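Long-range contacts in uncharacterized protein (Tetranychus urticae, PDB 5UK3), which probably catalyses the bicarbonate-dependent breakdown of cyanate to ammonia and carbon dioxide, as a cyanase: residues Ile124-Asp129 with Lys149-Tyr154; Cys130-Thr135 with Leu144-Lys149. One frame throughout, in Å; residues are numbered along the deposited sequence.

How the contacts relate
Both contacts hold together the same two strands, 123-136 and 141-152, and Lys149 belongs to each. Contact 2 is the regular antiparallel body of the hairpin, nearer the centre of the chain (about 8 Å between centres, against about 15 Å for contact 1), with an apolar face and a charged one. Contact 1 lies further out and includes the corner at 127-129; it too is largely buried, although Lys149 is exposed. Each has four backbone bonds, but contact 1 has fewer apolar side-chain contacts. Met125 connects them: its CE packs 3.8 Å from Ile146 CG2 and also near Cys130 SG, carrying the apolar face of contact 2 past the corner. The third subunit touches both contacts.

Contact 1 (Ile124-Asp129 with Lys149-Tyr154); sequences IMSAID and KFLPYY
Ile124 and Met125 pair antiparallel with Leu151 and Phe150, the short strand axes approaching to 4.7 Å with 134° between their directions. Ile124 and Leu151 form the hydrogen-bonded pair: Ile124 N donates to Leu151 O, and Leu151 N returns a bond of 2.9 Å to Ile124 O. One step on, Ser126 N reaches Lys149 O at 2.8 Å in a nearly straight bond. The register then breaks. Lys149 N is taken not by Ser126 but by Asp129 O, 3.2 Å away, so Lys149 grips the other strand at Ser126, before the corner at 127-129, and at Asp129, its last residue. Ser126 braces that corner in an ST turn, its OG accepting from Ile128 N.

On the face shared by Ile124 and Leu151, Ile124 CG1 lies between its own backbone N and carbonyl carbon (chi1 62°), and it meets Leu151 CB at 4.1 Å, the two side chains crossing at a slant. Its other branch, CG2, approaches Tyr153 CE2 at 4.3 Å. On the other face, the Met125 side chain leads away from 149-154, toward Ile146 and Cys130, whereas the Phe150 ring turns back toward the partner backbone, its CD1 beside Ile124 O, and also meets the ring of Phe120. At the end of the corner, Asp129 OD2 rests against the aliphatic part of Lys149, 3.8 Å from CB. Their opposite charges are near but not in contact, with Lys149 NZ 5.0 Å from Asp129 OD2; Asp129 OD1 has its salt bridge with Arg141 of the third subunit.

Tyr153 makes a cation-pi contact with Arg87 of the second subunit, and Lys149 joins a strand of the third in an antiparallel ladder. The arrangement is that of a beta hairpin with one strand interrupted and bent, here in the C-terminal cyanase domain of a ten-chain assembly.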
# COMPACT_ATOMS: atom_id res chain seq x y z
N ILE I 124 -3.00 1.68 28.08
CA ILE I 124 -3.97 1.89 27.04
C ILE I 124 -5.39 1.77 27.55
O ILE I 124 -5.62 1.26 28.63
CB ILE I 124 -3.83 0.81 25.98
CG1 ILE I 124 -4.10 -0.55 26.58
CG2 ILE I 124 -2.45 0.88 25.37
CD1 ILE I 124 -4.50 -1.52 25.55
N MET I 125 -6.32 2.20 26.73
CA MET I 125 -7.72 1.99 26.98
C MET I 125 -8.18 0.83 26.11
O MET I 125 -7.98 0.89 24.91
CB MET I 125 -8.53 3.23 26.62
CG MET I 125 -9.99 3.06 26.97
SD MET I 125 -11.06 4.19 26.08
CE MET I 125 -11.32 3.14 24.62
N SER I 126 -8.75 -0.20 26.74
CA SER I 126 -9.13 -1.40 26.06
C SER I 126 -10.29 -1.16 25.12
O SER I 126 -11.19 -0.38 25.42
CB SER I 126 -9.53 -2.47 27.06
OG SER I 126 -9.55 -3.76 26.45
N ALA I 127 -10.27 -1.86 23.96
CA ALA I 127 -11.41 -1.91 22.99
C ALA I 127 -12.25 -3.17 23.17
O ALA I 127 -13.29 -3.33 22.53
CB ALA I 127 -10.88 -1.84 21.56
N ILE I 128 -11.86 -4.01 24.13
CA ILE I 128 -12.49 -5.27 24.39
C ILE I 128 -13.47 -5.11 25.55
O ILE I 128 -14.67 -5.39 25.40
CB ILE I 128 -11.43 -6.31 24.69
CG1 ILE I 128 -10.39 -6.32 23.59
CG2 ILE I 128 -12.05 -7.67 24.87
CD1 ILE I 128 -10.91 -6.57 22.19
N ASP I 129 -12.99 -4.65 26.69
CA ASP I 129 -13.85 -4.30 27.82
C ASP I 129 -14.22 -2.82 27.68
O ASP I 129 -13.56 -1.94 28.22
CB ASP I 129 -13.13 -4.56 29.15
CG ASP I 129 -14.02 -4.31 30.39
OD1 ASP I 129 -15.19 -3.93 30.22
OD2 ASP I 129 -13.51 -4.47 31.53
N LYS I 149 -11.79 0.03 29.98
CA LYS I 149 -10.87 -0.30 31.02
C LYS I 149 -9.50 0.24 30.63
O LYS I 149 -9.06 0.08 29.50
CB LYS I 149 -10.79 -1.82 31.25
CG LYS I 149 -9.75 -2.23 32.28
CD LYS I 149 -9.99 -3.61 32.87
CE LYS I 149 -9.70 -3.61 34.39
NZ LYS I 149 -10.01 -4.94 35.00
N PHE I 150 -8.81 0.82 31.60
CA PHE I 150 -7.43 1.16 31.46
C PHE I 150 -6.59 -0.06 31.84
O PHE I 150 -6.75 -0.61 32.92
CB PHE I 150 -7.09 2.32 32.39
CG PHE I 150 -5.64 2.70 32.35
CD1 PHE I 150 -5.12 3.32 31.22
CD2 PHE I 150 -4.81 2.37 33.41
CE1 PHE I 150 -3.80 3.62 31.13
CE2 PHE I 150 -3.49 2.66 33.34
CZ PHE I 150 -2.97 3.31 32.21
N LEU I 151 -5.67 -0.47 30.96
CA LEU I 151 -4.75 -1.56 31.23
C LEU I 151 -3.36 -0.99 31.27
O LEU I 151 -2.87 -0.52 30.26
CB LEU I 151 -4.73 -2.58 30.11
CG LEU I 151 -5.97 -3.38 29.82
CD1 LEU I 151 -5.87 -4.27 28.58
CD2 LEU I 151 -6.39 -4.19 31.05
N PRO I 152 -2.69 -1.09 32.41
CA PRO I 152 -1.32 -0.61 32.42
C PRO I 152 -0.37 -1.63 31.79
O PRO I 152 -0.61 -2.83 31.89
CB PRO I 152 -1.04 -0.43 33.90
CG PRO I 152 -1.91 -1.41 34.57
CD PRO I 152 -3.12 -1.61 33.72
N TYR I 153 0.69 -1.14 31.17
CA TYR I 153 1.75 -2.00 30.67
C TYR I 153 2.44 -2.77 31.79
O TYR I 153 2.62 -2.25 32.90
CB TYR I 153 2.80 -1.20 29.93
CG TYR I 153 2.53 -1.04 28.49
CD1 TYR I 153 2.90 -2.03 27.59
CD2 TYR I 153 1.93 0.10 28.00
CE1 TYR I 153 2.65 -1.90 26.23
CE2 TYR I 153 1.64 0.24 26.66
CZ TYR I 153 2.03 -0.76 25.79
OH TYR I 153 1.79 -0.61 24.47
N TYR I 154 2.87 -3.99 31.47
CA TYR I 154 3.67 -4.83 32.36
C TYR I 154 4.96 -4.08 32.71
O TYR I 154 5.57 -3.43 31.85
CB TYR I 154 3.96 -6.15 31.65
CG TYR I 154 4.93 -7.05 32.33
CD1 TYR I 154 4.69 -7.53 33.58
CD2 TYR I 154 6.09 -7.46 31.67
CE1 TYR I 154 5.59 -8.38 34.19
CE2 TYR I 154 7.01 -8.30 32.28
CZ TYR I 154 6.75 -8.75 33.55
OH TYR I 154 7.64 -9.58 34.16

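Contact 2 (Cys130-Thr135 with Leu144-Lys149); sequences CKIDVT and LRIDGK
Cys130, Ile132 and Val134 pack side by side with Ile146 and Leu144 on one face of an almost perfectly antiparallel strand pair. Ile146 CG2, anti to its backbone N, is set against the notch formed by Cys130 SG and Ile132 CD1, 3.6 Å from Cys130 SG and 3.9 Å from Ile132 CD1. Leu144 CD1 repeats the pattern one pair along: it lies 3.7 Å from Ile132 CG2 and 4.1 Å from Val134 CB. Ile132 thus meets both residues, Leu144 through CG2 and Ile146 through CD1. At the end of the row, Gly148 lies opposite Cys130, with its CA 4.2 Å from Cys130 SG.

The reverse face is polar. Lys131 and Asp147 lie side by side and point the same way, Lys131 CD passing 4.2 Å from Asp147 OD2, but their charges stay beyond salt-bridge range. Asp147 OD1 instead makes a salt bridge with Arg141 of the third subunit, while Arg145 NH1 makes a long salt bridge to Asp147 OD2. Backbone bonds at Lys131-Asp147 and Asp133-Arg145 set the register, with Arg145 N to Asp133 O at 2.8 Å; that from Asp147 N to Lys131 O is weak.

Helix 46-53 packs Val47 against Ile132 and Val134, Leu104 of the third subunit covers Ile132 and Ile146, and a strand of that subunit pairs along 144-149 to extend the sheet.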
# COMPACT_ATOMS: atom_id res chain seq x y z
N CYS I 130 -15.29 -2.56 26.96
CA CYS I 130 -15.60 -1.23 26.51
C CYS I 130 -17.10 -1.05 26.28
O CYS I 130 -17.70 -1.88 25.59
CB CYS I 130 -14.85 -1.00 25.21
SG CYS I 130 -14.61 0.73 24.82
N LYS I 131 -17.70 -0.01 26.84
CA LYS I 131 -19.12 0.27 26.68
C LYS I 131 -19.30 1.54 25.89
O LYS I 131 -19.06 2.63 26.40
CB LYS I 131 -19.82 0.47 28.02
CG LYS I 131 -19.74 -0.70 28.95
CD LYS I 131 -20.25 -0.36 30.35
CE LYS I 131 -19.94 -1.49 31.35
NZ LYS I 131 -19.00 -1.11 32.46
N ILE I 132 -19.77 1.42 24.66
CA ILE I 132 -20.12 2.57 23.86
C ILE I 132 -21.56 2.93 24.17
O ILE I 132 -22.37 2.09 24.48
CB ILE I 132 -20.05 2.31 22.35
CG1 ILE I 132 -18.84 1.46 21.92
CG2 ILE I 132 -20.05 3.62 21.57
CD1 ILE I 132 -17.55 2.04 22.36
N ASP I 133 -21.86 4.21 24.08
CA ASP I 133 -23.20 4.72 24.19
C ASP I 133 -23.35 5.86 23.22
O ASP I 133 -22.38 6.60 23.00
CB ASP I 133 -23.38 5.22 25.61
CG ASP I 133 -24.75 5.75 25.86
OD1 ASP I 133 -25.71 4.93 25.79
OD2 ASP I 133 -24.87 6.98 26.13
N VAL I 134 -24.49 6.00 22.57
CA VAL I 134 -24.65 7.06 21.55
C VAL I 134 -26.03 7.61 21.58
O VAL I 134 -26.96 6.90 21.74
CB VAL I 134 -24.25 6.59 20.14
CG1 VAL I 134 -25.10 5.49 19.63
CG2 VAL I 134 -24.29 7.75 19.16
N THR I 135 -26.12 8.92 21.52
CA THR I 135 -27.28 9.66 22.03
C THR I 135 -27.47 10.94 21.24
O THR I 135 -26.50 11.61 20.91
CB THR I 135 -27.08 10.10 23.51
OG1 THR I 135 -26.65 8.99 24.31
CG2 THR I 135 -28.36 10.64 24.11
N LEU I 144 -21.37 10.75 21.81
CA LEU I 144 -20.82 9.43 21.75
C LEU I 144 -19.99 9.28 23.00
O LEU I 144 -19.04 10.02 23.18
CB LEU I 144 -19.98 9.32 20.47
CG LEU I 144 -19.19 8.06 20.21
CD1 LEU I 144 -20.20 6.95 20.08
CD2 LEU I 144 -18.32 8.01 18.96
N ARG I 145 -20.34 8.36 23.88
CA ARG I 145 -19.62 8.15 25.14
C ARG I 145 -18.97 6.79 25.14
O ARG I 145 -19.64 5.81 24.94
CB ARG I 145 -20.59 8.26 26.30
CG ARG I 145 -20.01 8.00 27.67
CD ARG I 145 -21.08 8.23 28.73
NE ARG I 145 -20.57 8.34 30.11
CZ ARG I 145 -20.14 7.32 30.85
NH1 ARG I 145 -20.15 6.05 30.40
NH2 ARG I 145 -19.70 7.55 32.08
N ILE I 146 -17.67 6.75 25.33
CA ILE I 146 -16.92 5.50 25.31
C ILE I 146 -16.34 5.27 26.71
O ILE I 146 -15.68 6.16 27.23
CB ILE I 146 -15.79 5.57 24.27
CG1 ILE I 146 -16.39 5.81 22.88
CG2 ILE I 146 -14.98 4.28 24.28
CD1 ILE I 146 -15.36 6.05 21.79
N ASP I 147 -16.53 4.08 27.26
CA ASP I 147 -16.16 3.78 28.66
C ASP I 147 -15.34 2.49 28.70
O ASP I 147 -15.88 1.40 28.66
CB ASP I 147 -17.44 3.68 29.50
CG ASP I 147 -17.20 3.18 30.94
OD1 ASP I 147 -16.02 2.94 31.30
OD2 ASP I 147 -18.19 3.02 31.71
N GLY I 148 -14.02 2.63 28.79
CA GLY I 148 -13.11 1.52 28.62
C GLY I 148 -12.24 1.27 29.83
O GLY I 148 -11.96 2.17 30.58
N LYS I 149 -11.79 0.03 29.98
CA LYS I 149 -10.87 -0.30 31.02
C LYS I 149 -9.50 0.24 30.63
O LYS I 149 -9.06 0.08 29.50
CB LYS I 149 -10.79 -1.82 31.25
CG LYS I 149 -9.75 -2.23 32.28
CD LYS I 149 -9.99 -3.61 32.87
CE LYS I 149 -9.70 -3.61 34.39
NZ LYS I 149 -10.01 -4.94 35.00